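Local structure of N-terminal acetyltransferase B complex subunit MDM20 (Candida albicans, 5K04) at residues Q441-N446 with S505-F510; A461-Y466 with A513-I518; S499-N504 with T547-F552. The protein probably serves as the non-catalytic helical subunit of the NatB N-terminal acetyltransferase complex, in which it is bound to the NAT3 subunit. All blocks are in the same frame, centred on the assembly; numbering follows the deposited sequence.

Interaction 1 (Q441-N446 with S505-F510); sequences QHETLN and SISLNF
With CG of Glu443 anti to its backbone N (chi1 160°) and CD turned off by a bend at chi2 (74°), the carboxylate swings across to Ser505, whose OG donates to OE1 at 2.6 Å on the syn lone pair. Ser505 is the N-cap of helix 506-521, and the same OG accepts from Leu508 N at 3.0 Å. Serine suits the place because one small hydroxyl can cap the helix and give its own proton to a neighbour; the helix start probably steadies the negative charge beside it. Two residues on, Ser507 OG donates to the backbone O of Glu443 at 2.9 Å. A water then bridges the pair, donating to Glu443 OE2 (2.7 Å) and to Ser507 OG. At the other end of the contact Asn446 ND2 is bonded to Thr511 OG1, while the position of its OD1, near the edge of the Phe510 ring, is doubtful. Tyr469 of helix 456-485 also bonds OE1 of Glu443 through its hydroxyl. The short helix 440-445 thus lies against the start of helix 506-521, with Phe13 of the NAT3 subunit packing on Glu443 and Thr444 and helix 571-584 touching Ile506 and Phe510.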
loop_
_atom_site.group_PDB
_atom_site.type_symbol
_atom_site.label_atom_id
_atom_site.label_comp_id
_atom_site.label_asym_id
_atom_site.label_seq_id
_atom_site.Cartn_x
_atom_site.Cartn_y
_atom_site.Cartn_z
ATOM N N GLN A 441 1.760 0.186 6.067
ATOM C CA GLN A 441 3.069 -0.358 5.713
ATOM C C GLN A 441 3.059 -1.886 5.670
ATOM O O GLN A 441 3.848 -2.482 4.931
ATOM C CB GLN A 441 4.122 0.148 6.691
ATOM C CG GLN A 441 4.245 1.664 6.736
ATOM C CD GLN A 441 5.389 2.106 7.623
ATOM O OE1 GLN A 441 5.422 1.792 8.811
ATOM N NE2 GLN A 441 6.353 2.808 7.040
ATOM N N HIS A 442 2.176 -2.542 6.439
ATOM C CA HIS A 442 2.054 -3.998 6.314
ATOM C C HIS A 442 1.593 -4.384 4.917
ATOM O O HIS A 442 2.059 -5.378 4.359
ATOM C CB HIS A 442 1.087 -4.569 7.352
ATOM C CG HIS A 442 1.570 -4.471 8.763
ATOM N ND1 HIS A 442 2.764 -5.013 9.181
ATOM C CD2 HIS A 442 1.008 -3.912 9.861
ATOM C CE1 HIS A 442 2.919 -4.793 10.475
ATOM N NE2 HIS A 442 1.865 -4.130 10.913
ATOM N N GLU A 443 0.690 -3.592 4.322
ATOM C CA GLU A 443 0.211 -3.927 2.985
ATOM C C GLU A 443 1.332 -3.817 1.958
ATOM O O GLU A 443 1.358 -4.584 0.987
ATOM C CB GLU A 443 -0.991 -3.046 2.616
ATOM C CG GLU A 443 -1.275 -2.938 1.126
ATOM C CD GLU A 443 -1.903 -4.184 0.528
ATOM O OE1 GLU A 443 -2.405 -5.038 1.292
ATOM O OE2 GLU A 443 -1.906 -4.288 -0.716
ATOM N N THR A 444 2.302 -2.921 2.188
ATOM C CA THR A 444 3.367 -2.708 1.211
ATOM C C THR A 444 4.654 -3.472 1.519
ATOM O O THR A 444 5.449 -3.682 0.596
ATOM C CB THR A 444 3.676 -1.198 1.061
ATOM O OG1 THR A 444 4.089 -0.628 2.310
ATOM C CG2 THR A 444 2.435 -0.458 0.576
ATOM N N LEU A 445 4.864 -3.921 2.773
ATOM C CA LEU A 445 6.150 -4.480 3.214
ATOM C C LEU A 445 6.077 -5.907 3.755
ATOM O O LEU A 445 7.123 -6.527 3.988
ATOM C CB LEU A 445 6.764 -3.567 4.295
ATOM C CG LEU A 445 7.079 -2.165 3.745
ATOM C CD1 LEU A 445 7.560 -1.224 4.844
ATOM C CD2 LEU A 445 8.105 -2.258 2.582
ATOM N N ASN A 446 4.878 -6.402 4.019
ATOM C CA ASN A 446 4.516 -7.765 4.382
ATOM C C ASN A 446 5.420 -8.848 3.810
ATOM O O ASN A 446 5.838 -9.779 4.504
ATOM C CB ASN A 446 3.111 -7.966 3.834
ATOM C CG ASN A 446 2.406 -9.050 4.450
ATOM O OD1 ASN A 446 3.016 -9.963 4.984
ATOM N ND2 ASN A 446 1.081 -9.000 4.369
ATOM N N SER A 505 -5.971 -7.635 -2.071
ATOM C CA SER A 505 -4.575 -7.508 -2.427
ATOM C C SER A 505 -3.856 -8.831 -2.184
ATOM O O SER A 505 -4.273 -9.655 -1.365
ATOM C CB SER A 505 -3.904 -6.372 -1.647
ATOM O OG SER A 505 -3.505 -6.749 -0.336
ATOM N N ILE A 506 -2.771 -9.029 -2.932
ATOM C CA ILE A 506 -1.958 -10.222 -2.751
ATOM C C ILE A 506 -1.371 -10.254 -1.342
ATOM O O ILE A 506 -1.235 -11.324 -0.741
ATOM C CB ILE A 506 -0.880 -10.284 -3.852
ATOM C CG1 ILE A 506 0.022 -11.518 -3.679
ATOM C CG2 ILE A 506 -0.043 -9.004 -3.884
ATOM C CD1 ILE A 506 -0.657 -12.808 -4.048
ATOM N N SER A 507 -1.095 -9.080 -0.764
ATOM C CA SER A 507 -0.546 -9.033 0.594
ATOM C C SER A 507 -1.577 -9.459 1.643
ATOM O O SER A 507 -1.217 -10.044 2.678
ATOM C CB SER A 507 -0.015 -7.623 0.890
ATOM O OG SER A 507 0.998 -7.259 -0.043
ATOM N N LEU A 508 -2.856 -9.149 1.406
ATOM C CA LEU A 508 -3.933 -9.578 2.300
ATOM C C LEU A 508 -4.133 -11.080 2.221
ATOM O O LEU A 508 -4.282 -11.760 3.244
ATOM C CB LEU A 508 -5.243 -8.868 1.931
ATOM C CG LEU A 508 -6.535 -9.570 2.355
ATOM C CD1 LEU A 508 -6.698 -9.570 3.878
ATOM C CD2 LEU A 508 -7.795 -8.972 1.639
ATOM N N ASN A 509 -4.167 -11.607 0.992
ATOM C CA ASN A 509 -4.371 -13.037 0.791
ATOM C C ASN A 509 -3.158 -13.844 1.242
ATOM O O ASN A 509 -3.306 -14.933 1.805
ATOM C CB ASN A 509 -4.723 -13.275 -0.671
ATOM C CG ASN A 509 -6.161 -12.850 -0.983
ATOM O OD1 ASN A 509 -7.099 -13.325 -0.338
ATOM N ND2 ASN A 509 -6.332 -11.940 -1.943
ATOM N N PHE A 510 -1.954 -13.299 1.051
ATOM C CA PHE A 510 -0.773 -13.926 1.632
ATOM C C PHE A 510 -0.870 -13.982 3.150
ATOM O O PHE A 510 -0.512 -14.993 3.764
ATOM C CB PHE A 510 0.495 -13.179 1.225
ATOM C CG PHE A 510 1.720 -13.823 1.745
ATOM C CD1 PHE A 510 2.095 -15.065 1.273
ATOM C CD2 PHE A 510 2.464 -13.226 2.733
ATOM C CE1 PHE A 510 3.200 -15.688 1.767
ATOM C CE2 PHE A 510 3.572 -13.847 3.235
ATOM C CZ PHE A 510 3.942 -15.082 2.757
HETATM O O HOH W 1 -0.411 -5.967 -2.227
#

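Interaction 2 (A461-Y466 with A513-I518); sequences AWVDIY and AKILQI
Lys514 sets its CG over one face of the Trp462 indole, its chain crossing the ring obliquely, in the tight part of the contact. This atom, anti to the backbone N (chi1 -167°), stands 3.6 Å from the centroid of the five-membered ring and 21° off the normal, a CH-pi contact offset toward the rim. Lysine serves well here: the CG methylene packs on the aromatic face, CE passes near NE1 at the rim, and NZ reaches on to the carbonyls of Thr450 and Thr452. Next to it Ile515 CG1 touches Trp462 CB at 3.7 Å, and Ile518 CD1 comes to Trp462 CD1 at 3.8 Å. CD1 of Ile515 meets Tyr466 CB at 3.9 Å, but the packing slackens toward Val463, whose CG2 is 4.3 Å from that methyl. Beyond Val463, Asp464 points away and is exposed, as befits a charge on the outer side of a helix. The segments run roughly antiparallel, their axes 9.6 Å apart at closest approach with a signed crossing angle of -151°, in keeping with the family's helical-repeat character. Helix 525-537 closes over Tyr466 and Ile515, its Phe531 meeting the tyrosine ring edge-to-face, and helix 571-584 covers Ala513 and Leu516.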
loop_
_atom_site.group_PDB
_atom_site.type_symbol
_atom_site.label_atom_id
_atom_site.label_comp_id
_atom_site.label_asym_id
_atom_site.label_seq_id
_atom_site.Cartn_x
_atom_site.Cartn_y
_atom_site.Cartn_z
ATOM N N ALA A 461 1.731 -12.592 15.397
ATOM C CA ALA A 461 2.088 -11.378 14.669
ATOM C C ALA A 461 1.303 -11.268 13.364
ATOM O O ALA A 461 0.832 -10.182 12.998
ATOM C CB ALA A 461 3.592 -11.348 14.402
ATOM N N TRP A 462 1.139 -12.391 12.656
ATOM C CA TRP A 462 0.355 -12.379 11.421
ATOM C C TRP A 462 -1.110 -12.033 11.676
ATOM O O TRP A 462 -1.725 -11.299 10.898
ATOM C CB TRP A 462 0.453 -13.729 10.725
ATOM C CG TRP A 462 1.726 -13.892 9.974
ATOM C CD1 TRP A 462 2.778 -14.706 10.300
ATOM C CD2 TRP A 462 2.096 -13.220 8.770
ATOM N NE1 TRP A 462 3.774 -14.584 9.361
ATOM C CE2 TRP A 462 3.385 -13.672 8.416
ATOM C CE3 TRP A 462 1.466 -12.279 7.955
ATOM C CZ2 TRP A 462 4.046 -13.226 7.282
ATOM C CZ3 TRP A 462 2.141 -11.817 6.816
ATOM C CH2 TRP A 462 3.410 -12.298 6.492
ATOM N N VAL A 463 -1.693 -12.579 12.745
ATOM C CA VAL A 463 -3.063 -12.228 13.105
ATOM C C VAL A 463 -3.157 -10.734 13.373
ATOM O O VAL A 463 -4.141 -10.075 13.008
ATOM C CB VAL A 463 -3.518 -13.060 14.322
ATOM C CG1 VAL A 463 -4.833 -12.552 14.877
ATOM C CG2 VAL A 463 -3.622 -14.532 13.964
ATOM N N ASP A 464 -2.112 -10.172 13.991
ATOM C CA ASP A 464 -2.069 -8.737 14.246
ATOM C C ASP A 464 -2.053 -7.954 12.938
ATOM O O ASP A 464 -2.729 -6.927 12.806
ATOM C CB ASP A 464 -0.841 -8.413 15.097
ATOM C CG ASP A 464 -0.906 -7.037 15.704
ATOM O OD1 ASP A 464 -1.800 -6.807 16.551
ATOM O OD2 ASP A 464 -0.061 -6.189 15.334
ATOM N N ILE A 465 -1.303 -8.448 11.952
ATOM C CA ILE A 465 -1.317 -7.863 10.620
ATOM C C ILE A 465 -2.711 -7.953 10.007
ATOM O O ILE A 465 -3.199 -6.991 9.400
ATOM C CB ILE A 465 -0.248 -8.546 9.746
ATOM C CG1 ILE A 465 1.143 -8.217 10.279
ATOM C CG2 ILE A 465 -0.348 -8.103 8.311
ATOM C CD1 ILE A 465 2.271 -8.829 9.509
ATOM N N TYR A 466 -3.382 -9.102 10.172
ATOM C CA TYR A 466 -4.748 -9.234 9.662
ATOM C C TYR A 466 -5.708 -8.256 10.340
ATOM O O TYR A 466 -6.640 -7.758 9.693
ATOM C CB TYR A 466 -5.269 -10.666 9.832
ATOM C CG TYR A 466 -6.643 -10.785 9.221
ATOM C CD1 TYR A 466 -6.800 -10.919 7.845
ATOM C CD2 TYR A 466 -7.788 -10.714 10.005
ATOM C CE1 TYR A 466 -8.071 -10.989 7.255
ATOM C CE2 TYR A 466 -9.062 -10.787 9.429
ATOM C CZ TYR A 466 -9.198 -10.923 8.056
ATOM O OH TYR A 466 -10.460 -10.980 7.485
ATOM N N ALA A 513 -3.207 -16.793 3.880
ATOM C CA ALA A 513 -2.542 -18.061 3.569
ATOM C C ALA A 513 -1.509 -18.424 4.629
ATOM O O ALA A 513 -1.400 -19.588 5.034
ATOM C CB ALA A 513 -1.867 -17.975 2.202
ATOM N N LYS A 514 -0.754 -17.423 5.094
ATOM C CA LYS A 514 0.301 -17.636 6.078
ATOM C C LYS A 514 -0.272 -18.006 7.444
ATOM O O LYS A 514 0.277 -18.862 8.146
ATOM C CB LYS A 514 1.155 -16.375 6.167
ATOM C CG LYS A 514 2.447 -16.566 6.894
ATOM C CD LYS A 514 3.510 -17.182 5.994
ATOM C CE LYS A 514 4.853 -17.141 6.719
ATOM N NZ LYS A 514 5.950 -17.686 5.896
ATOM N N ILE A 515 -1.372 -17.367 7.838
ATOM C CA ILE A 515 -2.046 -17.725 9.082
ATOM C C ILE A 515 -2.526 -19.167 9.036
ATOM O O ILE A 515 -2.383 -19.927 10.010
ATOM C CB ILE A 515 -3.212 -16.758 9.341
ATOM C CG1 ILE A 515 -2.669 -15.389 9.771
ATOM C CG2 ILE A 515 -4.200 -17.364 10.357
ATOM C CD1 ILE A 515 -3.693 -14.277 9.624
ATOM N N LEU A 516 -3.146 -19.552 7.922
ATOM C CA LEU A 516 -3.653 -20.911 7.791
ATOM C C LEU A 516 -2.514 -21.920 7.875
ATOM O O LEU A 516 -2.590 -22.896 8.623
ATOM C CB LEU A 516 -4.412 -21.042 6.473
ATOM C CG LEU A 516 -5.732 -20.276 6.442
ATOM C CD1 LEU A 516 -6.269 -20.150 5.013
ATOM C CD2 LEU A 516 -6.713 -20.987 7.349
ATOM N N GLN A 517 -1.420 -21.655 7.159
ATOM C CA GLN A 517 -0.311 -22.601 7.100
ATOM C C GLN A 517 0.271 -22.854 8.483
ATOM O O GLN A 517 0.452 -24.005 8.892
ATOM C CB GLN A 517 0.776 -22.077 6.150
ATOM C CG GLN A 517 2.058 -22.912 6.194
ATOM C CD GLN A 517 3.093 -22.451 5.195
ATOM O OE1 GLN A 517 3.892 -21.553 5.481
ATOM N NE2 GLN A 517 3.090 -23.068 4.009
ATOM N N ILE A 518 0.580 -21.777 9.212
ATOM C CA ILE A 518 1.161 -21.909 10.546
ATOM C C ILE A 518 0.153 -22.533 11.504
ATOM O O ILE A 518 0.499 -23.405 12.315
ATOM C CB ILE A 518 1.661 -20.526 11.018
ATOM C CG1 ILE A 518 2.632 -19.948 9.970
ATOM C CG2 ILE A 518 2.338 -20.585 12.402
ATOM C CD1 ILE A 518 3.051 -18.526 10.274
#

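Interaction 3 (S499-N504 with T547-F552); sequences SKRMQN and TDNRDF
Arg501 turns the edge of its guanidinium to Asn549, whose OD1 lies in the guanidinium plane and takes two bonds side-on, from NE at 2.9 Å and from NH2 at 3.1 Å. A bend of the arginine chain at chi3 (64°) places NE beside that oxygen. The amide is inclined 45° to the guanidinium plane, and both nitrogens approach OD1 from the same face of the amide. In the loop a second guanidinium, that of Arg550, has CZ of Phe552 over one face, 3.5 Å above the plane, and OD2 of Asp548 at its edge. Arginine suits the first site because its edge supplies two N-H donors to one oxygen, and the second because a face can pack as well. The other end of the Asn549 amide is equally engaged: ND2 donates to the backbone O of Arg501 at 3.0 Å, standing 57° out of the carbonyl plane, and also hydrogen-bonds Glu443 OE2 of helix 440-445. Asparagine, carrying an acceptor and a donor side by side, can therefore answer both the side chain and the backbone of one arginine. Thr547 OG1 reaches the same carbonyl at 2.7 Å from the opposite face. These bonds take up a carbonyl near the C-terminal end of helix 489-503, where the helix's own amide donors run out. Within the loop Asp548 OD1 accepts from Arg550 N at 2.9 Å, forming an Asx turn, and its carboxylate also makes a salt bridge to the Arg550 side chain. Farther on, Asn504 O receives Thr547 N at 3.1 Å. A water joins the two sides as well, donating to Thr547 OG1 and to Lys500 O and accepting from Asn504 N. On the NAT3 side, Glu10 of that subunit makes a salt bridge to Arg501 NH1, and its Phe13 packs against Arg501, Met502 and Asn549.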
loop_
_atom_site.group_PDB
_atom_site.type_symbol
_atom_site.label_atom_id
_atom_site.label_comp_id
_atom_site.label_asym_id
_atom_site.label_seq_id
_atom_site.Cartn_x
_atom_site.Cartn_y
_atom_site.Cartn_z
ATOM N N SER A 499 -9.603 2.040 -1.128
ATOM C CA SER A 499 -10.438 0.918 -0.711
ATOM C C SER A 499 -10.350 -0.236 -1.707
ATOM O O SER A 499 -10.045 -1.369 -1.322
ATOM C CB SER A 499 -11.887 1.390 -0.549
ATOM O OG SER A 499 -12.701 0.356 -0.065
ATOM N N LYS A 500 -10.612 0.045 -2.999
ATOM C CA LYS A 500 -10.527 -0.981 -4.050
ATOM C C LYS A 500 -9.196 -1.721 -4.028
ATOM O O LYS A 500 -9.152 -2.948 -4.185
ATOM C CB LYS A 500 -10.686 -0.360 -5.433
ATOM C CG LYS A 500 -12.056 0.111 -5.841
ATOM C CD LYS A 500 -12.084 0.266 -7.361
ATOM C CE LYS A 500 -13.097 1.296 -7.825
ATOM N NZ LYS A 500 -13.208 1.314 -9.315
ATOM N N ARG A 501 -8.092 -0.982 -3.892
ATOM C CA ARG A 501 -6.787 -1.620 -3.955
ATOM C C ARG A 501 -6.529 -2.500 -2.739
ATOM O O ARG A 501 -5.683 -3.396 -2.803
ATOM C CB ARG A 501 -5.703 -0.554 -4.115
ATOM C CG ARG A 501 -5.697 0.067 -5.520
ATOM C CD ARG A 501 -4.784 1.279 -5.641
ATOM N NE ARG A 501 -3.378 0.948 -5.424
ATOM C CZ ARG A 501 -2.365 1.803 -5.581
ATOM N NH1 ARG A 501 -2.602 3.052 -5.948
ATOM N NH2 ARG A 501 -1.119 1.415 -5.355
ATOM N N MET A 502 -7.259 -2.265 -1.643
ATOM C CA MET A 502 -7.073 -2.948 -0.367
ATOM C C MET A 502 -7.972 -4.165 -0.208
ATOM O O MET A 502 -7.692 -5.028 0.629
ATOM C CB MET A 502 -7.335 -1.966 0.791
ATOM C CG MET A 502 -6.147 -1.081 1.165
ATOM S SD MET A 502 -4.679 -1.950 1.639
ATOM C CE MET A 502 -4.017 -0.747 2.736
ATOM N N GLN A 503 -9.028 -4.257 -1.019
ATOM C CA GLN A 503 -10.079 -5.245 -0.808
ATOM C C GLN A 503 -9.593 -6.667 -1.079
ATOM O O GLN A 503 -10.018 -7.612 -0.403
ATOM C CB GLN A 503 -11.265 -4.917 -1.706
ATOM C CG GLN A 503 -12.412 -5.880 -1.571
ATOM C CD GLN A 503 -13.427 -5.704 -2.668
ATOM O OE1 GLN A 503 -13.140 -5.928 -3.853
ATOM N NE2 GLN A 503 -14.628 -5.283 -2.285
ATOM N N ASN A 504 -8.721 -6.843 -2.069
ATOM C CA ASN A 504 -8.296 -8.175 -2.479
ATOM C C ASN A 504 -6.841 -8.165 -2.925
ATOM O O ASN A 504 -6.495 -8.608 -4.020
ATOM C CB ASN A 504 -9.177 -8.720 -3.591
ATOM C CG ASN A 504 -9.172 -10.208 -3.599
ATOM O OD1 ASN A 504 -8.892 -10.841 -2.571
ATOM N ND2 ASN A 504 -9.476 -10.790 -4.738
ATOM N N THR A 547 -4.890 -7.496 -6.391
ATOM C CA THR A 547 -4.140 -6.273 -6.604
ATOM C C THR A 547 -2.774 -6.382 -5.921
ATOM O O THR A 547 -2.557 -7.203 -5.028
ATOM C CB THR A 547 -4.921 -5.057 -6.096
ATOM O OG1 THR A 547 -5.339 -5.276 -4.751
ATOM C CG2 THR A 547 -6.165 -4.853 -6.923
ATOM N N ASP A 548 -1.832 -5.573 -6.397
ATOM C CA ASP A 548 -0.458 -5.595 -5.914
ATOM C C ASP A 548 -0.048 -4.166 -5.584
ATOM O O ASP A 548 0.096 -3.326 -6.478
ATOM C CB ASP A 548 0.495 -6.220 -6.932
ATOM C CG ASP A 548 1.918 -6.451 -6.364
ATOM O OD1 ASP A 548 2.190 -6.024 -5.222
ATOM O OD2 ASP A 548 2.758 -7.063 -7.065
ATOM N N ASN A 549 0.152 -3.915 -4.299
ATOM C CA ASN A 549 0.645 -2.646 -3.790
ATOM C C ASN A 549 1.981 -2.802 -3.064
ATOM O O ASN A 549 2.417 -1.880 -2.355
ATOM C CB ASN A 549 -0.402 -2.028 -2.863
ATOM C CG ASN A 549 -1.786 -2.022 -3.478
ATOM O OD1 ASN A 549 -1.989 -1.483 -4.567
ATOM N ND2 ASN A 549 -2.747 -2.653 -2.792
ATOM N N ARG A 550 2.649 -3.935 -3.240
ATOM C CA ARG A 550 3.914 -4.168 -2.562
ATOM C C ARG A 550 4.970 -3.157 -3.002
ATOM O O ARG A 550 4.969 -2.676 -4.136
ATOM C CB ARG A 550 4.373 -5.602 -2.821
ATOM C CG ARG A 550 3.477 -6.605 -2.081
ATOM C CD ARG A 550 3.796 -8.014 -2.497
ATOM N NE ARG A 550 3.630 -8.164 -3.938
ATOM C CZ ARG A 550 3.729 -9.330 -4.572
ATOM N NH1 ARG A 550 3.998 -10.431 -3.874
ATOM N NH2 ARG A 550 3.544 -9.395 -5.892
ATOM N N ASP A 551 5.890 -2.863 -2.079
ATOM C CA ASP A 551 6.952 -1.864 -2.237
ATOM C C ASP A 551 8.265 -2.584 -2.534
ATOM O O ASP A 551 8.936 -3.059 -1.622
ATOM C CB ASP A 551 7.048 -1.029 -0.966
ATOM C CG ASP A 551 8.180 -0.011 -0.991
ATOM O OD1 ASP A 551 8.880 0.135 -2.006
ATOM O OD2 ASP A 551 8.346 0.648 0.048
ATOM N N PHE A 552 8.620 -2.664 -3.819
ATOM C CA PHE A 552 9.885 -3.214 -4.288
ATOM C C PHE A 552 10.902 -2.127 -4.619
ATOM O O PHE A 552 11.886 -2.398 -5.312
ATOM C CB PHE A 552 9.656 -4.092 -5.528
ATOM C CG PHE A 552 8.728 -5.252 -5.286
ATOM C CD1 PHE A 552 9.075 -6.259 -4.403
ATOM C CD2 PHE A 552 7.510 -5.331 -5.935
ATOM C CE1 PHE A 552 8.227 -7.331 -4.178
ATOM C CE2 PHE A 552 6.652 -6.391 -5.707
ATOM C CZ PHE A 552 7.007 -7.397 -4.833
HETATM O O HOH W 2 -8.141 -5.323 -4.384
#

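Interactions 1 and 2 share helix 506-521, the first using its start and the second a later turn, with centres 11 Å apart. Interaction 3 is centred only 7 Å from interaction 1, joined to it by Glu443 with Asn549 and by the backbone of Ile506 with Thr547; from interaction 2 it is separated by about 17 Å between centres. Along the chain the order is 441-446, 461-466, 499-504, 505-510, 513-518, 547-552, and every pair of contacts crosses, tying successive helices and the loop after helix 539-542 together. NAT3 reaches interactions 1 and 3 but not 2, so the series probably connects the NAT3 interface with the helix packing farther from the chain centre.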